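Side-chain contacts in Pro-Pro endopeptidase (Paenibacillus alvei, PDB 6FPC), which cuts peptide bonds between two prolines, using a catalytic zinc ion, and cleaves a cell-surface protein of its own bacterium at PLP-|-PVP motifs: residues 129-134 / 154-159; 162-167 / 180-185. All coordinates share one frame; numbering follows the deposited sequence.

Contact 1. Residues 129-134 / 154-159; sequences DEFINI and TEYFAE. With CD (cadmium ion), chain F.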
# COMPACT_ATOMS: atom_id res chain seq x y z
N ASP A 129 -11.00 -4.26 -17.57
CA ASP A 129 -12.47 -4.35 -17.57
C ASP A 129 -12.99 -5.32 -16.52
O ASP A 129 -14.00 -5.04 -15.88
CB ASP A 129 -13.01 -4.73 -18.96
CG ASP A 129 -12.64 -3.78 -20.07
OD1 ASP A 129 -12.59 -2.55 -19.82
OD2 ASP A 129 -12.41 -4.25 -21.20
N GLU A 130 -12.27 -6.45 -16.32
CA GLU A 130 -12.61 -7.48 -15.35
C GLU A 130 -12.59 -6.91 -13.93
O GLU A 130 -13.53 -7.13 -13.18
CB GLU A 130 -11.64 -8.68 -15.44
CG GLU A 130 -12.03 -9.85 -14.55
CD GLU A 130 -11.02 -10.95 -14.31
OE1 GLU A 130 -9.82 -10.76 -14.61
OE2 GLU A 130 -11.44 -12.02 -13.79
N PHE A 131 -11.50 -6.20 -13.57
CA PHE A 131 -11.40 -5.63 -12.23
C PHE A 131 -12.39 -4.48 -12.04
O PHE A 131 -12.99 -4.40 -10.98
CB PHE A 131 -9.97 -5.26 -11.81
CG PHE A 131 -9.88 -5.03 -10.31
CD1 PHE A 131 -9.94 -6.11 -9.42
CD2 PHE A 131 -9.84 -3.75 -9.78
CE1 PHE A 131 -9.88 -5.90 -8.04
CE2 PHE A 131 -9.76 -3.55 -8.39
CZ PHE A 131 -9.81 -4.62 -7.53
N ILE A 132 -12.56 -3.62 -13.07
CA ILE A 132 -13.53 -2.51 -13.01
C ILE A 132 -14.94 -3.05 -12.69
O ILE A 132 -15.65 -2.45 -11.87
CB ILE A 132 -13.53 -1.68 -14.33
CG1 ILE A 132 -12.18 -0.90 -14.55
CG2 ILE A 132 -14.76 -0.75 -14.45
CD1 ILE A 132 -11.77 0.06 -13.60
N ASN A 133 -15.34 -4.14 -13.37
CA ASN A 133 -16.62 -4.79 -13.15
C ASN A 133 -16.76 -5.23 -11.67
O ASN A 133 -17.79 -4.98 -11.05
CB ASN A 133 -16.81 -5.98 -14.12
CG ASN A 133 -18.10 -6.75 -13.87
OD1 ASN A 133 -19.20 -6.26 -14.14
ND2 ASN A 133 -17.98 -7.94 -13.31
N ILE A 134 -15.70 -5.86 -11.11
CA ILE A 134 -15.67 -6.30 -9.72
C ILE A 134 -15.79 -5.09 -8.75
O ILE A 134 -16.60 -5.11 -7.81
CB ILE A 134 -14.40 -7.15 -9.45
CG1 ILE A 134 -14.50 -8.52 -10.16
CG2 ILE A 134 -14.20 -7.36 -7.94
CD1 ILE A 134 -13.14 -9.18 -10.37
N THR A 154 -7.81 1.67 -8.38
CA THR A 154 -6.44 1.46 -7.86
C THR A 154 -6.44 1.34 -6.32
O THR A 154 -5.72 0.51 -5.77
CB THR A 154 -5.52 2.62 -8.25
OG1 THR A 154 -6.19 3.83 -7.90
CG2 THR A 154 -5.19 2.62 -9.74
N GLU A 155 -7.29 2.14 -5.65
CA GLU A 155 -7.38 2.11 -4.20
C GLU A 155 -8.08 0.83 -3.73
O GLU A 155 -7.61 0.16 -2.78
CB GLU A 155 -8.02 3.43 -3.70
CG GLU A 155 -7.14 4.64 -4.06
CD GLU A 155 -5.79 4.67 -3.34
OE1 GLU A 155 -4.97 5.55 -3.67
OE2 GLU A 155 -5.59 3.86 -2.41
N TYR A 156 -9.15 0.43 -4.44
CA TYR A 156 -9.86 -0.81 -4.11
C TYR A 156 -8.92 -2.00 -4.31
O TYR A 156 -8.86 -2.88 -3.45
CB TYR A 156 -11.13 -0.96 -4.96
CG TYR A 156 -11.98 -2.14 -4.53
CD1 TYR A 156 -12.40 -2.28 -3.20
CD2 TYR A 156 -12.27 -3.17 -5.42
CE1 TYR A 156 -13.12 -3.39 -2.79
CE2 TYR A 156 -13.00 -4.29 -5.01
CZ TYR A 156 -13.44 -4.39 -3.70
OH TYR A 156 -14.18 -5.46 -3.29
N PHE A 157 -8.11 -1.96 -5.39
CA PHE A 157 -7.12 -3.01 -5.64
C PHE A 157 -6.17 -3.12 -4.46
O PHE A 157 -6.05 -4.18 -3.86
CB PHE A 157 -6.33 -2.78 -6.96
CG PHE A 157 -5.29 -3.87 -7.13
CD1 PHE A 157 -5.64 -5.12 -7.64
CD2 PHE A 157 -3.98 -3.68 -6.69
CE1 PHE A 157 -4.70 -6.14 -7.76
CE2 PHE A 157 -3.04 -4.72 -6.78
CZ PHE A 157 -3.41 -5.93 -7.32
N ALA A 158 -5.51 -2.01 -4.09
CA ALA A 158 -4.53 -2.02 -3.00
C ALA A 158 -5.13 -2.44 -1.64
O ALA A 158 -4.51 -3.20 -0.89
CB ALA A 158 -3.87 -0.65 -2.90
N GLU A 159 -6.32 -1.93 -1.31
CA GLU A 159 -6.92 -2.24 -0.02
C GLU A 159 -7.49 -3.68 0.04
O GLU A 159 -7.27 -4.39 1.03
CB GLU A 159 -7.97 -1.19 0.33
CG GLU A 159 -8.31 -1.15 1.83
CD GLU A 159 -7.16 -1.07 2.82
OE1 GLU A 159 -6.10 -0.50 2.49
OE2 GLU A 159 -7.32 -1.58 3.94
CD CD F . -3.72 4.11 -1.73
O HOH W 1 -2.48 5.69 -1.36
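The ring of Phe131 reaches across to Tyr156 and Phe157, two successive residues of 154-159, and most of the surface buried here, 192 Å² in all, belongs to these three residues. Glu155, near the start of 154-159, points away from 129-134. Its carboxylate grips a cadmium ion through OE2 at 2.0 Å and, more loosely, through OE1 at 2.7 Å; water 1 and atoms from elsewhere in the structure complete the site. Zinc and cadmium share this one site, the catalytic zinc site, with His111, His115 and Tyr148 as the other protein ligands, so the helix binds catalytic metal on one side and packs on the other. Tyr156 then points toward 129-134. Its CD2 lies 3.6 Å from Phe131 CZ, yet the rings, tilted by 30°, are slid so far past each other that they barely overlap. Ile134 CG2 lies loosely at the edge of the tyrosine near its plane, 4.4 Å from CE2, while the hydroxyl is bonded to Thr181. Phe157 closes the cluster: its ring edge is directed at the face of Phe131 in a T-shaped pair, planes at 75° and centroids 5.8 Å apart. Phe131 CE2 also packs on Phe157 CB at 3.8 Å. The short helix axes cross at 83° and stay 10.6 Å apart, a gap bridged by aromatic rings. Helix 179-188 adds Phe184 against Phe131 and Ile134, and helix 108-121, carrying the HExxH histidines, meets Phe157 through Leu114 and Asp118.

Contact 2. Residues 162-167 / 180-185; sequences SLYLYS and LTYEFM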
# COMPACT_ATOMS: atom_id res chain seq x y z
N SER A 162 -4.72 -6.05 0.28
CA SER A 162 -4.26 -5.99 1.68
C SER A 162 -5.13 -6.93 2.54
O SER A 162 -4.56 -7.75 3.27
CB SER A 162 -4.31 -4.57 2.24
OG SER A 162 -3.35 -3.76 1.58
N LEU A 163 -6.50 -6.85 2.42
CA LEU A 163 -7.39 -7.77 3.17
C LEU A 163 -7.03 -9.24 2.87
O LEU A 163 -6.97 -10.06 3.78
CB LEU A 163 -8.88 -7.52 2.85
CG LEU A 163 -9.52 -6.22 3.37
CD1 LEU A 163 -10.90 -6.02 2.75
CD2 LEU A 163 -9.68 -6.23 4.88
N TYR A 164 -6.76 -9.55 1.59
CA TYR A 164 -6.42 -10.89 1.14
C TYR A 164 -5.12 -11.43 1.72
O TYR A 164 -5.04 -12.61 2.08
CB TYR A 164 -6.38 -10.97 -0.41
CG TYR A 164 -6.20 -12.38 -0.90
CD1 TYR A 164 -4.93 -12.90 -1.16
CD2 TYR A 164 -7.28 -13.25 -1.01
CE1 TYR A 164 -4.74 -14.24 -1.49
CE2 TYR A 164 -7.11 -14.59 -1.35
CZ TYR A 164 -5.84 -15.07 -1.62
OH TYR A 164 -5.67 -16.40 -1.94
N LEU A 165 -4.08 -10.58 1.77
CA LEU A 165 -2.74 -10.97 2.17
C LEU A 165 -2.40 -10.85 3.66
O LEU A 165 -1.59 -11.65 4.14
CB LEU A 165 -1.72 -10.17 1.33
CG LEU A 165 -1.70 -10.45 -0.20
CD1 LEU A 165 -0.94 -9.39 -0.95
CD2 LEU A 165 -1.14 -11.82 -0.53
N TYR A 166 -2.98 -9.88 4.39
CA TYR A 166 -2.64 -9.56 5.80
C TYR A 166 -2.78 -10.74 6.78
O TYR A 166 -1.81 -11.05 7.49
CB TYR A 166 -3.45 -8.34 6.29
CG TYR A 166 -3.08 -7.85 7.68
CD1 TYR A 166 -1.94 -7.08 7.89
CD2 TYR A 166 -3.89 -8.13 8.78
CE1 TYR A 166 -1.61 -6.61 9.15
CE2 TYR A 166 -3.57 -7.65 10.05
CZ TYR A 166 -2.43 -6.88 10.23
OH TYR A 166 -2.11 -6.41 11.48
N SER A 167 -3.96 -11.38 6.85
CA SER A 167 -4.17 -12.50 7.76
C SER A 167 -5.26 -13.44 7.25
O SER A 167 -5.96 -13.11 6.28
CB SER A 167 -4.54 -11.99 9.16
OG SER A 167 -5.80 -11.33 9.11
N LEU A 180 -16.50 -11.83 -5.29
CA LEU A 180 -15.88 -11.70 -6.61
C LEU A 180 -14.45 -11.16 -6.48
O LEU A 180 -13.57 -11.61 -7.22
CB LEU A 180 -16.71 -10.87 -7.59
CG LEU A 180 -18.10 -11.40 -7.93
CD1 LEU A 180 -18.99 -10.30 -8.46
CD2 LEU A 180 -18.04 -12.58 -8.93
N THR A 181 -14.20 -10.25 -5.50
CA THR A 181 -12.87 -9.67 -5.26
C THR A 181 -11.97 -10.75 -4.69
O THR A 181 -10.80 -10.84 -5.09
CB THR A 181 -12.93 -8.43 -4.34
OG1 THR A 181 -13.92 -7.54 -4.83
CG2 THR A 181 -11.60 -7.67 -4.30
N TYR A 182 -12.49 -11.56 -3.74
CA TYR A 182 -11.72 -12.66 -3.14
C TYR A 182 -11.23 -13.65 -4.24
O TYR A 182 -10.07 -14.04 -4.23
CB TYR A 182 -12.56 -13.39 -2.06
CG TYR A 182 -11.96 -14.71 -1.63
CD1 TYR A 182 -12.33 -15.90 -2.27
CD2 TYR A 182 -10.99 -14.78 -0.64
CE1 TYR A 182 -11.74 -17.11 -1.92
CE2 TYR A 182 -10.41 -15.99 -0.27
CZ TYR A 182 -10.79 -17.16 -0.91
OH TYR A 182 -10.25 -18.36 -0.54
N GLU A 183 -12.12 -14.05 -5.15
CA GLU A 183 -11.86 -14.96 -6.28
C GLU A 183 -10.73 -14.40 -7.18
O GLU A 183 -9.77 -15.11 -7.49
CB GLU A 183 -13.15 -15.15 -7.08
CG GLU A 183 -13.00 -16.12 -8.25
CD GLU A 183 -14.27 -16.37 -9.04
OE1 GLU A 183 -15.01 -15.39 -9.31
OE2 GLU A 183 -14.51 -17.54 -9.40
N PHE A 184 -10.83 -13.11 -7.54
CA PHE A 184 -9.84 -12.41 -8.35
C PHE A 184 -8.48 -12.42 -7.64
O PHE A 184 -7.47 -12.79 -8.26
CB PHE A 184 -10.31 -10.98 -8.65
CG PHE A 184 -9.34 -10.13 -9.43
CD1 PHE A 184 -9.40 -10.07 -10.82
CD2 PHE A 184 -8.38 -9.35 -8.78
CE1 PHE A 184 -8.51 -9.28 -11.55
CE2 PHE A 184 -7.49 -8.55 -9.51
CZ PHE A 184 -7.57 -8.51 -10.88
N MET A 185 -8.45 -12.05 -6.33
CA MET A 185 -7.20 -12.02 -5.56
C MET A 185 -6.57 -13.38 -5.44
O MET A 185 -5.35 -13.48 -5.62
CB MET A 185 -7.37 -11.37 -4.17
CG MET A 185 -7.75 -9.89 -4.24
SD MET A 185 -6.55 -8.84 -5.12
CE MET A 185 -7.45 -7.27 -5.13
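Tyr164 lies with one ring face against Met185, and this is the tight half of the contact. Met185 CB stands 4.0 Å from the centroid of the Tyr164 ring and 28° off its normal, which meets the definition of a CH-pi contact. The closest approach, 3.6 Å from Met185 CB to Tyr164 CG, shows that the methylene sits toward the root of the ring. Beyond CB the methionine leads away from Tyr164: a bend at chi2 (-59°) turns the chain along helix 153-166, where it touches Phe157, Ala160 and Ala161. Its side chain stays about 12 Å from the zinc. Both residues are buried, and their CA atoms, 6.8 Å apart, are the nearest across the two segments.

The looser half lies with Tyr182, which is partly exposed and gives up 31 Å² to the contact, against 96 Å² for Tyr164. Its CE2 comes to 3.7 Å from Tyr164 CE2, at the edge of that ring and near its plane. Planes inclined at 51° and centroids 5.8 Å apart make the pair oblique, neither stacked nor T-shaped. Arg171 makes a cation-pi contact with Tyr164 and bonds its carbonyl oxygen through NE, so helix 168-177 also holds this tyrosine. The pattern is that of apolar and aromatic packing between helices 153-166 and 179-188 in the C-terminal helical part of this M34-family metalloprotease.

How the contacts relate
Followed from the N terminus, the chain first lays down helix 129-138, and contact 1 closes when helix 153-166 returns to it after 19 intervening residues. Contact 2 opens later on that same helix and closes 12 residues further on, across helix 168-177, with helix 179-188. The two loops therefore run in series, neither nested nor crossed. Helix 153-166 is their shared element, and their centres are 11 Å apart. They also touch directly: Phe157 O of contact 1 packs against Met185 CE of contact 2 at 3.6 Å. Together they tie helix 153-166, which carries the zinc ligand Glu155, to helices 129-138 and 179-188.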